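Local coordinates for protein fatty Acyl-Adenylate Ligase (Escherichia coli, PDB 3PBK) that belongs to the AMP-binding enzymes of the ANL clan, a family built from a large N-terminal part and a small C-terminal domain, at residues A30-G35 / L49-L54; A62-S67 / L162-V167; L259-L264 / F278-C283; A339-A344 / P418-G423; D474-A479 / G488-F493. All blocks are in the same frame, centred on the assembly; numbering follows the deposited sequence.

In the fold
The five contacts follow one another along the chain without nesting or crossing. Interaction 1 closes a short excursion near the N terminus, bringing the loop ahead of strand 35-39 back to the end of strand 45-50 and the start of helix 51-67. The far end of that helix enters interaction 2, a closure with 94 residues between its segments that spans a four-stranded parallel sheet. Interaction 3 joins helices 260-267 and 277-285 beside the nine-stranded sheet that interaction 1 borders. Interaction 4 brings the loop between strands 332-337 and 344-347, which lines the 1ZZ pocket, against the loop after strand 411-416. Interaction 5 packs helix 472-479 on strand 490-494 in the C-terminal region.

Interaction 1 of 5, residues A30-G35 / L49-L54; sequences ALSSAG and LEYQTL
This contact between a loop and a strand-to-helix junction sits at the edge of the nine-stranded mixed sheet, where the run into strand 35-39 meets the passage from strand 45-50 to helix 51-67. Gly35 and Glu50 form an antiparallel, non-hydrogen-bonded pair with their CA atoms 3.9 Å apart, and Glu50 occupies the N-cap position. One residue on, Tyr51 N donates to Ala34 O over 3.1 Å; the bond is almost straight at 176° and lies in the carbonyl plane on a lone pair. Tyr51 makes the largest single contribution. Its CG stands anti to the carbonyl carbon (chi1 -66°), which swings the ring back over the incoming loop. Gly35 CA then sits over the middle of one face, 3.7 Å from the centroid of the Tyr51 ring, a CH-pi contact. Ala34 CB touches Tyr51 CE2 at 3.8 Å, and Ser32 OG, itself hydrogen-bonded to Ala29 O, lies at the ring edge. At the far end of the ring, Tyr51 OH hydrogen-bonds to Leu244 O. Further down, Ala30 O rests 3.4 Å from Gln52 CB, the base of an extended chain. The loop carbonyl thus serves a first-turn N-H that has no acceptor within its own helix, while Gly35, lacking a side chain, lets the two backbones close up at Glu50 with its CA on the ring face.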
# COMPACT_ATOMS: atom_id res chain seq x y z
N ALA A 30 19.74 8.42 15.81
CA ALA A 30 20.75 7.62 16.49
C ALA A 30 21.16 8.29 17.79
O ALA A 30 21.96 7.74 18.54
CB ALA A 30 21.96 7.41 15.59
N LEU A 31 20.62 9.48 18.04
CA LEU A 31 20.88 10.20 19.29
C LEU A 31 19.78 9.96 20.32
O LEU A 31 19.88 10.41 21.46
CB LEU A 31 21.03 11.71 19.05
CG LEU A 31 22.04 12.22 18.02
CD1 LEU A 31 21.95 13.73 17.87
CD2 LEU A 31 23.46 11.78 18.36
N SER A 32 18.72 9.26 19.92
CA SER A 32 17.62 8.94 20.82
C SER A 32 17.88 7.56 21.41
O SER A 32 18.96 7.01 21.21
CB SER A 32 16.29 8.94 20.08
OG SER A 32 16.24 7.89 19.11
N SER A 33 16.90 7.01 22.13
CA SER A 33 17.02 5.66 22.68
C SER A 33 15.98 4.72 22.07
O SER A 33 15.81 3.57 22.49
CB SER A 33 16.94 5.67 24.22
OG SER A 33 15.66 6.07 24.68
N ALA A 34 15.29 5.23 21.05
CA ALA A 34 14.26 4.45 20.37
C ALA A 34 14.87 3.55 19.32
O ALA A 34 16.06 3.64 19.00
CB ALA A 34 13.22 5.37 19.74
N GLY A 35 14.03 2.68 18.78
CA GLY A 35 14.47 1.78 17.75
C GLY A 35 13.34 0.88 17.33
O GLY A 35 12.18 1.12 17.66
N LEU A 49 16.49 -3.57 17.30
CA LEU A 49 17.42 -2.75 16.54
C LEU A 49 17.24 -1.30 16.95
O LEU A 49 16.25 -0.68 16.58
CB LEU A 49 17.17 -2.90 15.04
CG LEU A 49 18.12 -2.09 14.17
CD1 LEU A 49 19.56 -2.39 14.56
CD2 LEU A 49 17.90 -2.36 12.70
N GLU A 50 18.19 -0.78 17.72
CA GLU A 50 18.17 0.63 18.10
C GLU A 50 18.67 1.52 16.98
O GLU A 50 19.55 1.13 16.21
CB GLU A 50 18.99 0.85 19.36
CG GLU A 50 18.38 0.19 20.56
CD GLU A 50 19.40 -0.15 21.61
OE1 GLU A 50 19.76 0.76 22.39
OE2 GLU A 50 19.82 -1.33 21.65
N TYR A 51 18.11 2.71 16.87
CA TYR A 51 18.51 3.60 15.80
C TYR A 51 20.00 3.92 15.93
O TYR A 51 20.73 3.90 14.93
CB TYR A 51 17.67 4.87 15.80
CG TYR A 51 16.22 4.63 15.49
CD1 TYR A 51 15.85 3.89 14.36
CD2 TYR A 51 15.21 5.13 16.31
CE1 TYR A 51 14.53 3.66 14.07
CE2 TYR A 51 13.88 4.91 16.01
CZ TYR A 51 13.56 4.17 14.89
OH TYR A 51 12.24 3.94 14.58
N GLN A 52 20.43 4.20 17.16
CA GLN A 52 21.84 4.39 17.44
C GLN A 52 22.65 3.30 16.74
O GLN A 52 23.56 3.59 15.98
CB GLN A 52 22.09 4.33 18.94
CG GLN A 52 23.56 4.42 19.33
CD GLN A 52 23.78 4.37 20.84
OE1 GLN A 52 22.86 4.08 21.62
NE2 GLN A 52 25.02 4.65 21.26
N THR A 53 22.28 2.05 17.01
CA THR A 53 22.95 0.89 16.43
C THR A 53 22.76 0.82 14.92
O THR A 53 23.69 0.50 14.18
CB THR A 53 22.43 -0.41 17.08
OG1 THR A 53 22.92 -0.51 18.43
CG2 THR A 53 22.86 -1.62 16.28
N LEU A 54 21.55 1.10 14.46
CA LEU A 54 21.26 1.09 13.04
C LEU A 54 22.19 2.02 12.25
O LEU A 54 22.73 1.64 11.22
CB LEU A 54 19.80 1.46 12.79
CG LEU A 54 19.51 1.97 11.38
CD1 LEU A 54 19.58 0.86 10.36
CD2 LEU A 54 18.16 2.64 11.36

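Interaction 2 of 5, residues A62-S67 / L162-V167; sequences AKRLLS and LPEADV
Lys63, Arg64 and Ser67 line one flank of the final turns of helix 51-67, and the irregular segment 162-167 runs along them. Lys63 and Arg64 both hold CG anti to the carbonyl carbon, yet they part beyond it. Lys63 stays extended and carries CE to 3.4 Å from Val167 O, while Glu164, bent at chi2 (-90°), crosses it obliquely and sets OE1 3.3 Å from Lys63 CB. The charged atoms stay apart, Lys63 NZ 5.7 Å from Glu164 OE1. Arg64 chi1 and the anti chi2 (-157°) put CD 3.3 Å from Leu162 O; the bend at chi3 then turns NE to its hydrogen bond with Phe159 O, and the guanidinium makes a cation-pi contact with the same residue. Ser67 OG takes the crowded position between backbone N and carbonyl carbon, from which it donates to Arg64 O at 2.8 Å. Ala165 CB packs against Leu66 CB at 3.9 Å; farther out, Leu66 and Val167 cross at about a right angle. The one backbone bond across the contact runs from Ala165 N to Lys63 O over 3.1 Å, with the donor above the carbonyl plane; Lys63 O also accepts from Ser67 N. Asp166 then centres an inverse gamma turn. Such a surface loop, after edge strand 152-155 and helix 156-160, passes along the flank of helix 51-67 within the layered alpha/beta architecture of the N-terminal part.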
# COMPACT_ATOMS: atom_id res chain seq x y z
N ALA A 62 27.51 0.72 4.33
CA ALA A 62 27.76 1.66 3.25
C ALA A 62 29.19 1.48 2.69
O ALA A 62 29.40 1.54 1.47
CB ALA A 62 27.54 3.09 3.73
N LYS A 63 30.15 1.25 3.57
CA LYS A 63 31.54 1.08 3.14
C LYS A 63 31.77 -0.30 2.52
O LYS A 63 32.44 -0.41 1.50
CB LYS A 63 32.50 1.35 4.29
CG LYS A 63 32.67 2.83 4.61
CD LYS A 63 33.40 3.04 5.93
CE LYS A 63 33.79 4.50 6.12
NZ LYS A 63 34.71 4.70 7.28
N ARG A 64 31.21 -1.34 3.13
CA ARG A 64 31.27 -2.66 2.51
C ARG A 64 30.77 -2.57 1.07
O ARG A 64 31.48 -2.92 0.13
CB ARG A 64 30.42 -3.66 3.28
CG ARG A 64 30.94 -3.96 4.68
CD ARG A 64 30.44 -5.31 5.18
NE ARG A 64 29.01 -5.32 5.49
CZ ARG A 64 28.43 -4.54 6.40
NH1 ARG A 64 29.16 -3.66 7.09
NH2 ARG A 64 27.12 -4.62 6.63
N LEU A 65 29.54 -2.09 0.91
CA LEU A 65 28.94 -1.94 -0.41
C LEU A 65 29.85 -1.26 -1.42
O LEU A 65 29.86 -1.62 -2.59
CB LEU A 65 27.62 -1.18 -0.31
CG LEU A 65 26.42 -2.06 -0.00
CD1 LEU A 65 25.14 -1.26 -0.08
CD2 LEU A 65 26.41 -3.21 -0.98
N LEU A 66 30.59 -0.26 -0.97
CA LEU A 66 31.46 0.50 -1.88
C LEU A 66 32.71 -0.28 -2.29
O LEU A 66 33.27 -0.04 -3.37
CB LEU A 66 31.84 1.83 -1.25
CG LEU A 66 30.68 2.82 -1.18
CD1 LEU A 66 31.01 3.98 -0.25
CD2 LEU A 66 30.32 3.31 -2.58
N SER A 67 33.13 -1.23 -1.46
CA SER A 67 34.30 -2.03 -1.77
C SER A 67 34.01 -2.84 -3.03
O SER A 67 34.92 -3.38 -3.65
CB SER A 67 34.64 -2.97 -0.62
OG SER A 67 33.88 -4.16 -0.69
N LEU A 162 31.76 -8.61 3.79
CA LEU A 162 32.61 -7.79 2.93
C LEU A 162 33.56 -6.89 3.72
O LEU A 162 33.40 -6.69 4.93
CB LEU A 162 31.77 -6.95 1.97
CG LEU A 162 31.62 -7.47 0.54
CD1 LEU A 162 31.68 -8.99 0.49
CD2 LEU A 162 30.34 -6.95 -0.10
N PRO A 163 34.58 -6.35 3.03
CA PRO A 163 35.55 -5.42 3.61
C PRO A 163 35.11 -3.95 3.50
O PRO A 163 34.60 -3.53 2.46
CB PRO A 163 36.80 -5.64 2.74
CG PRO A 163 36.48 -6.82 1.84
CD PRO A 163 35.01 -6.84 1.71
N GLU A 164 35.31 -3.19 4.57
CA GLU A 164 35.14 -1.75 4.52
C GLU A 164 35.98 -1.19 3.39
O GLU A 164 37.21 -1.14 3.52
CB GLU A 164 35.67 -1.13 5.82
CG GLU A 164 35.19 -1.76 7.10
CD GLU A 164 33.92 -1.11 7.59
OE1 GLU A 164 33.10 -0.79 6.71
OE2 GLU A 164 33.75 -0.92 8.82
N ALA A 165 35.37 -0.75 2.29
CA ALA A 165 36.11 0.04 1.29
C ALA A 165 36.68 1.28 1.98
O ALA A 165 35.93 2.12 2.48
CB ALA A 165 35.22 0.43 0.13
N ASP A 166 38.01 1.40 2.02
CA ASP A 166 38.63 2.45 2.83
C ASP A 166 38.44 3.85 2.22
O ASP A 166 39.32 4.36 1.54
CB ASP A 166 40.11 2.16 3.09
CG ASP A 166 40.67 2.97 4.24
OD1 ASP A 166 40.87 2.40 5.34
OD2 ASP A 166 40.89 4.19 4.06
N VAL A 167 37.29 4.45 2.49
CA VAL A 167 36.95 5.72 1.87
C VAL A 167 36.14 6.62 2.80
O VAL A 167 35.50 6.14 3.74
CB VAL A 167 36.16 5.50 0.55
CG1 VAL A 167 34.84 4.80 0.83
CG2 VAL A 167 35.94 6.83 -0.18

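Interaction 3 of 5, residues L259-L264 / F278-C283; sequences LQWLKL and FGYELC
With CG anti to its backbone N (chi1 170°), Trp261 throws its indole out from helix 260-267, while Tyr280 on helix 277-285 holds CG anti to the carbonyl carbon and turns its ring to meet it. The result is a T-shaped pair between segments 260-264 and 278-283, whose axes run at 98° and approach to 11.2 Å, beside the nine-stranded sheet of the alpha/beta N-terminal part. The benzo edge of Trp261 points at the Tyr280 face, the planes inclined at 67°; CH2 stands over that face, 3.8 Å from Tyr280 CE1. The carbonyl O of Gly279 lies 3.6 Å from Trp261 CZ3, at the indole edge. Both polar ends are fixed beyond the pair: Trp261 NE1 hydrogen-bonds to Ser273 OG, and Tyr280 OH to Gly304 O. Cys283 brings its sulfur obliquely to the indole, with SG 3.7 Å from Trp261 CE3, and also touches Leu262. Nearby, Leu259 extends CD2 to 3.4 Å from Cys283 O.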
# COMPACT_ATOMS: atom_id res chain seq x y z
N LEU A 259 -5.50 -11.49 15.02
CA LEU A 259 -5.59 -10.88 16.34
C LEU A 259 -4.25 -10.62 17.02
O LEU A 259 -4.15 -9.84 17.98
CB LEU A 259 -6.50 -11.71 17.24
CG LEU A 259 -7.99 -11.37 17.12
CD1 LEU A 259 -8.29 -10.06 17.86
CD2 LEU A 259 -8.48 -11.31 15.66
N GLN A 260 -3.20 -11.25 16.52
CA GLN A 260 -1.89 -11.00 17.09
C GLN A 260 -1.46 -9.54 16.89
O GLN A 260 -0.59 -9.03 17.60
CB GLN A 260 -0.87 -12.00 16.54
CG GLN A 260 -1.04 -13.39 17.16
CD GLN A 260 -0.92 -13.37 18.69
OE1 GLN A 260 0.18 -13.41 19.24
NE2 GLN A 260 -2.06 -13.31 19.37
N TRP A 261 -2.10 -8.86 15.94
CA TRP A 261 -1.87 -7.45 15.67
C TRP A 261 -2.41 -6.62 16.82
O TRP A 261 -1.72 -5.77 17.37
CB TRP A 261 -2.55 -7.06 14.35
CG TRP A 261 -2.60 -5.61 14.05
CD1 TRP A 261 -1.69 -4.67 14.39
CD2 TRP A 261 -3.63 -4.92 13.32
NE1 TRP A 261 -2.08 -3.44 13.93
CE2 TRP A 261 -3.27 -3.57 13.27
CE3 TRP A 261 -4.82 -5.32 12.71
CZ2 TRP A 261 -4.05 -2.61 12.63
CZ3 TRP A 261 -5.60 -4.37 12.07
CH2 TRP A 261 -5.21 -3.03 12.03
N LEU A 262 -3.65 -6.88 17.20
CA LEU A 262 -4.25 -6.13 18.30
C LEU A 262 -3.56 -6.52 19.60
O LEU A 262 -3.40 -5.68 20.49
CB LEU A 262 -5.75 -6.41 18.39
CG LEU A 262 -6.57 -6.28 17.11
CD1 LEU A 262 -8.05 -6.36 17.42
CD2 LEU A 262 -6.25 -4.98 16.40
N LYS A 263 -3.15 -7.78 19.70
CA LYS A 263 -2.39 -8.23 20.85
C LYS A 263 -1.18 -7.32 21.04
O LYS A 263 -1.01 -6.68 22.08
CB LYS A 263 -1.91 -9.66 20.64
CG LYS A 263 -2.93 -10.73 20.96
CD LYS A 263 -3.09 -10.92 22.46
CE LYS A 263 -3.09 -12.40 22.83
NZ LYS A 263 -3.73 -13.25 21.77
N LEU A 264 -0.34 -7.28 20.02
CA LEU A 264 0.89 -6.51 20.07
C LEU A 264 0.62 -5.08 20.52
O LEU A 264 1.31 -4.57 21.41
CB LEU A 264 1.58 -6.55 18.70
CG LEU A 264 3.10 -6.40 18.65
CD1 LEU A 264 3.48 -5.02 18.23
CD2 LEU A 264 3.72 -6.73 19.99
N PHE A 278 -9.08 -4.52 4.60
CA PHE A 278 -9.19 -5.94 4.94
C PHE A 278 -8.46 -6.31 6.22
O PHE A 278 -8.83 -7.27 6.89
CB PHE A 278 -8.73 -6.84 3.79
CG PHE A 278 -7.24 -6.89 3.61
CD1 PHE A 278 -6.46 -7.73 4.39
CD2 PHE A 278 -6.61 -6.08 2.66
CE1 PHE A 278 -5.09 -7.78 4.24
CE2 PHE A 278 -5.24 -6.12 2.49
CZ PHE A 278 -4.47 -6.97 3.29
N GLY A 279 -7.40 -5.58 6.56
CA GLY A 279 -6.70 -5.87 7.80
C GLY A 279 -7.64 -5.77 8.98
O GLY A 279 -7.55 -6.53 9.94
N TYR A 280 -8.56 -4.82 8.90
CA TYR A 280 -9.53 -4.59 9.97
C TYR A 280 -10.63 -5.63 9.92
O TYR A 280 -11.04 -6.16 10.94
CB TYR A 280 -10.13 -3.17 9.87
CG TYR A 280 -9.20 -2.07 10.35
CD1 TYR A 280 -9.08 -1.76 11.70
CD2 TYR A 280 -8.42 -1.34 9.45
CE1 TYR A 280 -8.23 -0.75 12.14
CE2 TYR A 280 -7.56 -0.32 9.88
CZ TYR A 280 -7.47 -0.04 11.23
OH TYR A 280 -6.62 0.96 11.66
N GLU A 281 -11.09 -5.92 8.71
CA GLU A 281 -12.16 -6.88 8.53
C GLU A 281 -11.72 -8.28 8.95
O GLU A 281 -12.44 -8.96 9.67
CB GLU A 281 -12.63 -6.87 7.08
CG GLU A 281 -13.91 -7.63 6.85
CD GLU A 281 -13.63 -9.07 6.47
OE1 GLU A 281 -12.45 -9.41 6.23
OE2 GLU A 281 -14.61 -9.86 6.41
N LEU A 282 -10.54 -8.69 8.50
CA LEU A 282 -9.97 -9.97 8.89
C LEU A 282 -10.13 -10.17 10.39
O LEU A 282 -10.64 -11.19 10.84
CB LEU A 282 -8.48 -10.02 8.53
CG LEU A 282 -7.90 -11.20 7.75
CD1 LEU A 282 -6.50 -11.49 8.25
CD2 LEU A 282 -8.73 -12.45 7.86
N CYS A 283 -9.70 -9.18 11.17
CA CYS A 283 -9.77 -9.24 12.63
C CYS A 283 -11.15 -9.55 13.21
O CYS A 283 -11.33 -10.53 13.92
CB CYS A 283 -9.27 -7.94 13.25
SG CYS A 283 -7.49 -7.85 13.38

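Interaction 4 of 5, residues A339-A344 / P418-G423; sequences AENALA and PSLMSG. With 1ZZ (5'-O-[(S)-(dodecanoyloxy)(hydroxy)phosphoryl]adenosine), chain C.
Segment 339-344 opens with the Ala-Glu that ends the Tyr-Gly-x-x-Glu signature of ANL enzymes, and it lines the 1ZZ pocket while its back rests on the loop 418-423. On the pocket side, Ala339 N donates to O3 of 1ZZ at 2.8 Å, with a bent angle of 132°. Leu343, its CG anti to the backbone N, lies along the ligand's alkyl chain, with CD2 3.3 Å from 1ZZ C8. On the other side, Met421 N, of a residue modelled as selenomethionine, donates to Glu340 O over 3.1 Å, approaching from above the carbonyl plane. Glu340 and Met421 run side by side, pointing the same way; Met421 SE lies 3.7 Å from Glu340 CG. The Glu340 chain bends at chi2 (82°), and OE2 is hydrogen-bonded to Tyr424 OH and Ser184 OG. Loop 418-423 is therefore second shell: it grips the carbonyl of Glu340, the residue after Ala339, whose N-H meets the ligand, while OE2 of the buried Glu340 is held by two hydroxyls.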
# COMPACT_ATOMS: atom_id res chain seq x y z
N ALA A 339 2.20 5.58 -4.39
CA ALA A 339 3.65 5.53 -4.38
C ALA A 339 4.19 6.74 -5.10
O ALA A 339 5.22 7.29 -4.72
CB ALA A 339 4.15 4.25 -5.03
N GLU A 340 3.46 7.15 -6.14
CA GLU A 340 3.87 8.24 -7.01
C GLU A 340 3.94 9.58 -6.27
O GLU A 340 4.31 10.59 -6.84
CB GLU A 340 2.94 8.35 -8.22
CG GLU A 340 3.13 7.26 -9.29
CD GLU A 340 2.41 5.96 -8.96
OE1 GLU A 340 1.84 5.84 -7.86
OE2 GLU A 340 2.42 5.05 -9.82
N ASN A 341 3.59 9.56 -4.99
CA ASN A 341 3.73 10.73 -4.13
C ASN A 341 4.49 10.31 -2.87
O ASN A 341 4.26 10.86 -1.79
CB ASN A 341 2.35 11.29 -3.76
CG ASN A 341 2.41 12.68 -3.11
OD1 ASN A 341 2.03 12.86 -1.96
ND2 ASN A 341 2.89 13.66 -3.87
N ALA A 342 5.38 9.33 -3.02
CA ALA A 342 6.07 8.69 -1.89
C ALA A 342 5.12 7.80 -1.08
O ALA A 342 5.31 6.60 -0.99
CB ALA A 342 6.76 9.72 -1.00
N LEU A 343 4.08 8.39 -0.51
CA LEU A 343 3.12 7.63 0.26
C LEU A 343 1.79 8.37 0.44
O LEU A 343 0.78 8.01 -0.17
CB LEU A 343 3.70 7.30 1.63
CG LEU A 343 3.17 6.08 2.37
CD1 LEU A 343 3.10 6.41 3.85
CD2 LEU A 343 1.82 5.64 1.86
N ALA A 344 1.80 9.41 1.27
CA ALA A 344 0.56 10.03 1.74
C ALA A 344 0.11 11.23 0.91
O ALA A 344 0.94 11.99 0.41
CB ALA A 344 0.70 10.43 3.20
N PRO A 418 5.70 19.07 -3.00
CA PRO A 418 7.06 18.58 -2.76
C PRO A 418 7.19 17.06 -2.74
O PRO A 418 8.24 16.54 -3.15
CB PRO A 418 7.37 19.12 -1.36
CG PRO A 418 6.44 20.24 -1.18
CD PRO A 418 5.19 19.84 -1.87
N SER A 419 6.16 16.37 -2.27
CA SER A 419 6.19 14.92 -2.17
C SER A 419 6.17 14.24 -3.54
O SER A 419 6.65 13.13 -3.68
CB SER A 419 5.01 14.42 -1.35
OG SER A 419 5.11 14.90 -0.02
N LEU A 420 5.63 14.92 -4.54
CA LEU A 420 5.49 14.34 -5.87
C LEU A 420 6.79 13.73 -6.35
O LEU A 420 7.87 14.30 -6.14
CB LEU A 420 5.05 15.42 -6.86
CG LEU A 420 4.06 15.01 -7.94
CD1 LEU A 420 4.28 15.84 -9.18
CD2 LEU A 420 4.19 13.55 -8.26
N MSE A 421 6.70 12.58 -7.01
CA MSE A 421 7.86 11.88 -7.53
C MSE A 421 8.52 12.70 -8.62
O MSE A 421 8.06 13.80 -8.96
CB MSE A 421 7.45 10.55 -8.11
CG MSE A 421 6.60 10.68 -9.35
SE MSE A 421 6.30 8.97 -10.24
CE MSE A 421 5.18 9.61 -11.72
N SER A 422 9.59 12.16 -9.19
CA SER A 422 10.29 12.84 -10.26
C SER A 422 9.82 12.28 -11.59
O SER A 422 9.92 12.94 -12.63
CB SER A 422 11.79 12.66 -10.10
OG SER A 422 12.22 13.12 -8.83
N GLY A 423 9.28 11.07 -11.52
CA GLY A 423 8.79 10.34 -12.67
C GLY A 423 9.16 8.88 -12.53
O GLY A 423 9.75 8.47 -11.53
P 1ZZ C . 0.19 2.34 -3.36
C1 1ZZ C . 2.99 6.46 10.64
N1 1ZZ C . -5.86 3.91 -2.87
O1 1ZZ C . -1.47 2.37 -0.47
C2 1ZZ C . 2.54 6.95 9.29
N2 1ZZ C . -5.84 4.71 -0.80
O2 1ZZ C . 0.31 2.99 -1.85
C3 1ZZ C . 1.73 6.00 8.42
N3 1ZZ C . -8.39 4.10 -3.17
O3 1ZZ C . 0.94 3.09 -4.54
C4 1ZZ C . 1.14 6.64 7.14
N4 1ZZ C . -9.51 4.94 -1.32
O4 1ZZ C . 0.67 1.05 -3.38
C5 1ZZ C . -0.03 6.01 6.38
N5 1ZZ C . -8.25 5.57 0.67
O5 1ZZ C . -1.35 2.34 -3.77
C6 1ZZ C . -0.02 6.40 4.92
O6 1ZZ C . -4.05 3.03 -3.91
C7 1ZZ C . -1.31 6.60 4.16
O7 1ZZ C . -6.15 4.18 -6.50
C8 1ZZ C . -1.29 6.30 2.68
O8 1ZZ C . -3.71 5.65 -6.32
C9 1ZZ C . -2.30 5.31 2.09
C10 1ZZ C . -1.84 4.23 1.14
C11 1ZZ C . -0.78 4.32 0.13
C12 1ZZ C . -0.76 3.24 -0.85
C13 1ZZ C . -1.74 3.36 -4.64
C14 1ZZ C . -3.23 3.45 -5.02
C15 1ZZ C . -4.00 4.75 -5.31
C16 1ZZ C . -5.38 4.24 -5.33
C17 1ZZ C . -5.40 3.33 -4.16
C18 1ZZ C . -5.08 4.22 -1.84
C19 1ZZ C . -7.17 4.70 -1.25
C20 1ZZ C . -7.20 4.22 -2.47
C21 1ZZ C . -9.53 4.47 -2.54
C22 1ZZ C . -8.28 5.06 -0.64

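Interaction 5 of 5, residues D474-A479 / G488-F493; sequences DIEYIA and GDAIAF
Ile475 opens the contact from helix 472-479, its CG2 resting 4.3 Å from Ala492 CB. Next comes Glu476, the polar centre: CG lies anti to the carbonyl carbon (chi1 -66°) and the chain beyond is extended, so the carboxylate reaches across to the strand backbone. There OE2 accepts from Ala492 N over 2.8 Å with its anti lone pair, the one away from the other oxygen. OE1 forms a salt bridge with Arg553, a partner that may keep the buried carboxylate ionised. In passing, Glu476 CG lies 3.4 Å from Ala490 O. Segments 474-479 and 490-493 run at 146°, their axes approaching to 7.7 Å, in the alpha/beta C-terminal domain of the ANL fold, where strand 490-494 edges a three-stranded sheet. Tyr477 points away, and its OH hydrogen-bonds to Glu313 OE2 on helix 312-322. A turn after Glu476, Ala479 faces the strand again, with CB 3.9 Å from Ala490 CB.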
# COMPACT_ATOMS: atom_id res chain seq x y z
N ASP A 474 -19.48 -1.99 -6.08
CA ASP A 474 -20.90 -1.94 -5.74
C ASP A 474 -21.59 -3.25 -6.13
O ASP A 474 -22.56 -3.67 -5.50
CB ASP A 474 -21.60 -0.78 -6.45
CG ASP A 474 -21.27 0.56 -5.83
OD1 ASP A 474 -20.63 0.58 -4.76
OD2 ASP A 474 -21.67 1.61 -6.42
N ILE A 475 -21.08 -3.88 -7.19
CA ILE A 475 -21.60 -5.15 -7.65
C ILE A 475 -20.98 -6.27 -6.84
O ILE A 475 -21.69 -7.18 -6.41
CB ILE A 475 -21.31 -5.37 -9.14
CG1 ILE A 475 -22.25 -4.50 -9.98
CG2 ILE A 475 -21.47 -6.84 -9.54
CD1 ILE A 475 -22.15 -4.77 -11.46
N GLU A 476 -19.67 -6.21 -6.61
CA GLU A 476 -19.00 -7.23 -5.82
C GLU A 476 -19.59 -7.33 -4.42
O GLU A 476 -19.61 -8.41 -3.81
CB GLU A 476 -17.51 -6.95 -5.73
CG GLU A 476 -16.80 -7.05 -7.05
CD GLU A 476 -15.57 -6.16 -7.12
OE1 GLU A 476 -15.23 -5.53 -6.08
OE2 GLU A 476 -14.94 -6.10 -8.20
N TYR A 477 -20.08 -6.21 -3.91
CA TYR A 477 -20.71 -6.18 -2.59
C TYR A 477 -21.80 -7.23 -2.50
O TYR A 477 -21.85 -7.98 -1.52
CB TYR A 477 -21.29 -4.81 -2.32
CG TYR A 477 -22.00 -4.67 -0.98
CD1 TYR A 477 -21.29 -4.44 0.19
CD2 TYR A 477 -23.38 -4.75 -0.90
CE1 TYR A 477 -21.92 -4.31 1.39
CE2 TYR A 477 -24.02 -4.61 0.30
CZ TYR A 477 -23.29 -4.39 1.45
OH TYR A 477 -23.93 -4.25 2.66
N ILE A 478 -22.66 -7.30 -3.50
CA ILE A 478 -23.75 -8.28 -3.50
C ILE A 478 -23.22 -9.69 -3.31
O ILE A 478 -23.82 -10.49 -2.58
CB ILE A 478 -24.60 -8.20 -4.76
CG1 ILE A 478 -25.28 -6.84 -4.85
CG2 ILE A 478 -25.64 -9.30 -4.77
CD1 ILE A 478 -25.92 -6.58 -6.19
N ALA A 479 -22.10 -10.00 -3.94
CA ALA A 479 -21.46 -11.30 -3.76
C ALA A 479 -20.95 -11.54 -2.33
O ALA A 479 -21.07 -12.64 -1.80
CB ALA A 479 -20.35 -11.48 -4.77
N GLY A 488 -12.75 -9.32 -1.60
CA GLY A 488 -11.55 -9.62 -2.36
C GLY A 488 -11.72 -10.92 -3.11
O GLY A 488 -11.03 -11.17 -4.11
N ASP A 489 -12.64 -11.76 -2.64
CA ASP A 489 -12.95 -13.01 -3.30
C ASP A 489 -13.65 -12.75 -4.63
O ASP A 489 -13.59 -13.57 -5.54
CB ASP A 489 -13.84 -13.88 -2.41
CG ASP A 489 -13.07 -14.59 -1.32
OD1 ASP A 489 -11.82 -14.53 -1.32
OD2 ASP A 489 -13.73 -15.22 -0.46
N ALA A 490 -14.31 -11.61 -4.74
CA ALA A 490 -15.10 -11.31 -5.93
C ALA A 490 -14.54 -10.14 -6.73
O ALA A 490 -14.22 -9.09 -6.16
CB ALA A 490 -16.56 -11.05 -5.56
N ILE A 491 -14.42 -10.34 -8.04
CA ILE A 491 -13.93 -9.34 -8.98
C ILE A 491 -14.95 -9.10 -10.08
O ILE A 491 -15.45 -10.05 -10.70
CB ILE A 491 -12.68 -9.82 -9.70
CG1 ILE A 491 -11.62 -10.24 -8.71
CG2 ILE A 491 -12.16 -8.75 -10.63
CD1 ILE A 491 -10.55 -11.11 -9.35
N ALA A 492 -15.25 -7.83 -10.34
CA ALA A 492 -16.16 -7.47 -11.42
C ALA A 492 -15.47 -6.60 -12.46
O ALA A 492 -14.65 -5.75 -12.15
CB ALA A 492 -17.39 -6.79 -10.86
N PHE A 493 -15.79 -6.85 -13.73
CA PHE A 493 -15.30 -6.03 -14.82
C PHE A 493 -16.16 -6.24 -16.05
O PHE A 493 -16.99 -7.16 -16.09
CB PHE A 493 -13.84 -6.35 -15.12
CG PHE A 493 -13.60 -7.78 -15.50
CD1 PHE A 493 -13.32 -8.73 -14.54
CD2 PHE A 493 -13.65 -8.17 -16.83
CE1 PHE A 493 -13.10 -10.05 -14.89
CE2 PHE A 493 -13.44 -9.48 -17.19
CZ PHE A 493 -13.16 -10.42 -16.22